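Local atomic coordinates of heat shock protein, putative (Plasmodium falciparum, PDB entry 1Y6Z), a protein that probably acts, as a member of the Hsp90 family, as an ATP-dependent folding chaperone that binds unfolded proteins, and is represented here by its middle domain. Residues 39-42 with 43-47. Sequence-based numbering, arbitrary orientation.
Sequences FNVE and GQISF
Val-41 and Phe-47 face each other as an antiparallel hydrogen-bonded pair, the last before the turn, 42-46, of a beta hairpin. Val-41 N gives a nearly straight bond to Phe-47 O (2.7 Å, 168°), and Phe-47 N returns one to Val-41 O at 3.0 Å. Serine's short side chain lets Ser-46 OG reach back to Val-41 O as a second donor, in the carbonyl plane on a lone pair, though the bond is long (3.3 Å).

The tight part is apolar. Val-41 CG2 lies over one face of the Phe-47 ring, a CH-pi contact 4.0 Å from the centroid; with CG between backbone N and carbonyl carbon (chi1 73°), the ring is laid alongside Val-41. Phe-39 CE1 meets Phe-47 CE1 at 3.5 Å, the planes at 83°. Valine's branching spares its other methyl, CG1, for Ile-45 CG2 at 3.6 Å.

The turn is looser: Glu-42 is exposed, and at Gly-43 a CB would clash with Glu-42 O, so glycine fits. Gln-44 and Ile-45 pack on Glu-195 of the second subunit.

The hairpin joins 35-41, outermost strand of the chain's mixed sheet, to strand 47-53, and packs against helix 121-141: Phe-39 on Lys-131, Val-41 on Arg-127, Phe-47 on Ile-124 and Arg-127.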
ATOM      1  N   PHE B  39     -12.747   2.391  11.195  1.00 26.02           N
ATOM      2  CA  PHE B  39     -11.514   2.142  11.914  1.00 27.31           C
ATOM      3  C   PHE B  39     -11.411   2.962  13.172  1.00 28.82           C
ATOM      4  O   PHE B  39     -12.067   3.995  13.346  1.00 29.40           O
ATOM      5  CB  PHE B  39     -10.311   2.318  10.974  1.00 25.33           C
ATOM      6  CG  PHE B  39     -10.121   3.688  10.447  1.00 27.54           C
ATOM      7  CD1 PHE B  39      -9.097   4.508  10.954  1.00 24.53           C
ATOM      8  CD2 PHE B  39     -10.923   4.181   9.408  1.00 28.15           C
ATOM      9  CE1 PHE B  39      -8.874   5.769  10.462  1.00 27.52           C
ATOM     10  CE2 PHE B  39     -10.710   5.476   8.906  1.00 26.32           C
ATOM     11  CZ  PHE B  39      -9.671   6.271   9.422  1.00 28.78           C
ATOM     12  N   ASN B  40     -10.549   2.494  14.059  1.00 30.79           N
ATOM     13  CA  ASN B  40     -10.351   3.146  15.351  1.00 33.44           C
ATOM     14  C   ASN B  40      -8.864   3.209  15.560  1.00 33.93           C
ATOM     15  O   ASN B  40      -8.159   2.228  15.265  1.00 32.07           O
ATOM     16  CB  ASN B  40     -11.002   2.318  16.445  1.00 34.53           C
ATOM     17  CG  ASN B  40     -12.515   2.171  16.259  1.00 37.43           C
ATOM     18  OD1 ASN B  40     -13.256   3.161  16.158  1.00 38.88           O
ATOM     19  ND2 ASN B  40     -12.979   0.916  16.211  1.00 42.40           N
ATOM     20  N   VAL B  41      -8.387   4.375  15.971  1.00 35.61           N
ATOM     21  CA  VAL B  41      -6.994   4.519  16.339  1.00 37.88           C
ATOM     22  C   VAL B  41      -6.886   4.769  17.844  1.00 39.90           C
ATOM     23  O   VAL B  41      -7.604   5.601  18.379  1.00 38.93           O
ATOM     24  CB  VAL B  41      -6.333   5.634  15.540  1.00 38.32           C
ATOM     25  CG1 VAL B  41      -4.862   5.684  15.864  1.00 37.40           C
ATOM     26  CG2 VAL B  41      -6.522   5.369  14.052  1.00 37.07           C
ATOM     27  N   GLU B  42      -5.996   4.028  18.512  1.00 42.81           N
ATOM     28  CA  GLU B  42      -5.871   4.063  19.986  1.00 46.31           C
ATOM     29  C   GLU B  42      -4.460   4.531  20.402  1.00 46.99           C
ATOM     30  O   GLU B  42      -3.483   3.956  19.964  1.00 47.53           O
ATOM     31  CB  GLU B  42      -6.164   2.676  20.564  1.00 46.67           C
ATOM     32  CG  GLU B  42      -7.296   1.899  19.837  1.00 52.46           C
ATOM     33  CD  GLU B  42      -6.855   1.137  18.561  1.00 56.98           C
ATOM     34  OE1 GLU B  42      -7.658   0.319  18.057  1.00 56.90           O
ATOM     35  OE2 GLU B  42      -5.722   1.351  18.052  1.00 60.77           O
ATOM     36  N   GLY B  43      -4.359   5.603  21.189  1.00 48.52           N
ATOM     37  CA  GLY B  43      -3.057   6.121  21.656  1.00 49.23           C
ATOM     38  C   GLY B  43      -3.146   7.578  22.047  1.00 50.22           C
ATOM     39  O   GLY B  43      -4.031   7.960  22.820  1.00 50.25           O
ATOM     40  N   GLN B  44      -2.258   8.408  21.500  1.00 50.70           N
ATOM     41  CA  GLN B  44      -2.257   9.816  21.837  1.00 51.38           C
ATOM     42  C   GLN B  44      -3.319  10.765  21.284  1.00 52.06           C
ATOM     43  O   GLN B  44      -3.770  11.614  22.069  1.00 52.23           O
ATOM     44  CB  GLN B  44      -0.868  10.466  21.690  1.00 52.15           C
ATOM     45  CG  GLN B  44      -0.170  10.217  20.371  1.00 52.70           C
ATOM     46  CD  GLN B  44       0.560  11.441  19.809  1.00 53.80           C
ATOM     47  OE1 GLN B  44       0.928  11.458  18.625  1.00 53.74           O
ATOM     48  NE2 GLN B  44       0.779  12.453  20.645  1.00 51.32           N
ATOM     49  N   ILE B  45      -3.767  10.749  20.015  1.00 51.98           N
ATOM     50  CA  ILE B  45      -3.833   9.724  18.924  1.00 52.22           C
ATOM     51  C   ILE B  45      -5.248   9.124  18.745  1.00 50.93           C
ATOM     52  O   ILE B  45      -5.608   8.695  17.642  1.00 52.41           O
ATOM     53  CB  ILE B  45      -2.586   8.798  18.607  1.00 52.22           C
ATOM     54  CG1 ILE B  45      -2.000   9.219  17.249  1.00 53.05           C
ATOM     55  CG2 ILE B  45      -2.972   7.327  18.485  1.00 53.60           C
ATOM     56  CD1 ILE B  45      -0.528   9.040  17.101  1.00 51.19           C
ATOM     57  N   SER B  46      -6.060   9.186  19.791  1.00 48.69           N
ATOM     58  CA  SER B  46      -7.305   8.462  19.796  1.00 46.72           C
ATOM     59  C   SER B  46      -8.439   9.085  18.963  1.00 44.74           C
ATOM     60  O   SER B  46      -8.876  10.229  19.199  1.00 44.24           O
ATOM     61  CB  SER B  46      -7.755   8.201  21.217  1.00 46.79           C
ATOM     62  OG  SER B  46      -7.901   6.808  21.388  1.00 49.95           O
ATOM     63  N   PHE B  47      -8.920   8.305  17.987  1.00 42.34           N
ATOM     64  CA  PHE B  47     -10.110   8.700  17.212  1.00 39.33           C
ATOM     65  C   PHE B  47     -10.759   7.460  16.570  1.00 38.09           C
ATOM     66  O   PHE B  47     -10.115   6.395  16.438  1.00 37.34           O
ATOM     67  CB  PHE B  47      -9.793   9.823  16.199  1.00 39.61           C
ATOM     68  CG  PHE B  47      -8.976   9.379  15.001  1.00 39.65           C
ATOM     69  CD1 PHE B  47      -9.601   8.808  13.882  1.00 40.49           C
ATOM     70  CD2 PHE B  47      -7.598   9.514  14.990  1.00 39.88           C
ATOM     71  CE1 PHE B  47      -8.852   8.386  12.783  1.00 41.91           C
ATOM     72  CE2 PHE B  47      -6.825   9.078  13.885  1.00 41.43           C
ATOM     73  CZ  PHE B  47      -7.462   8.539  12.776  1.00 41.88           C
TER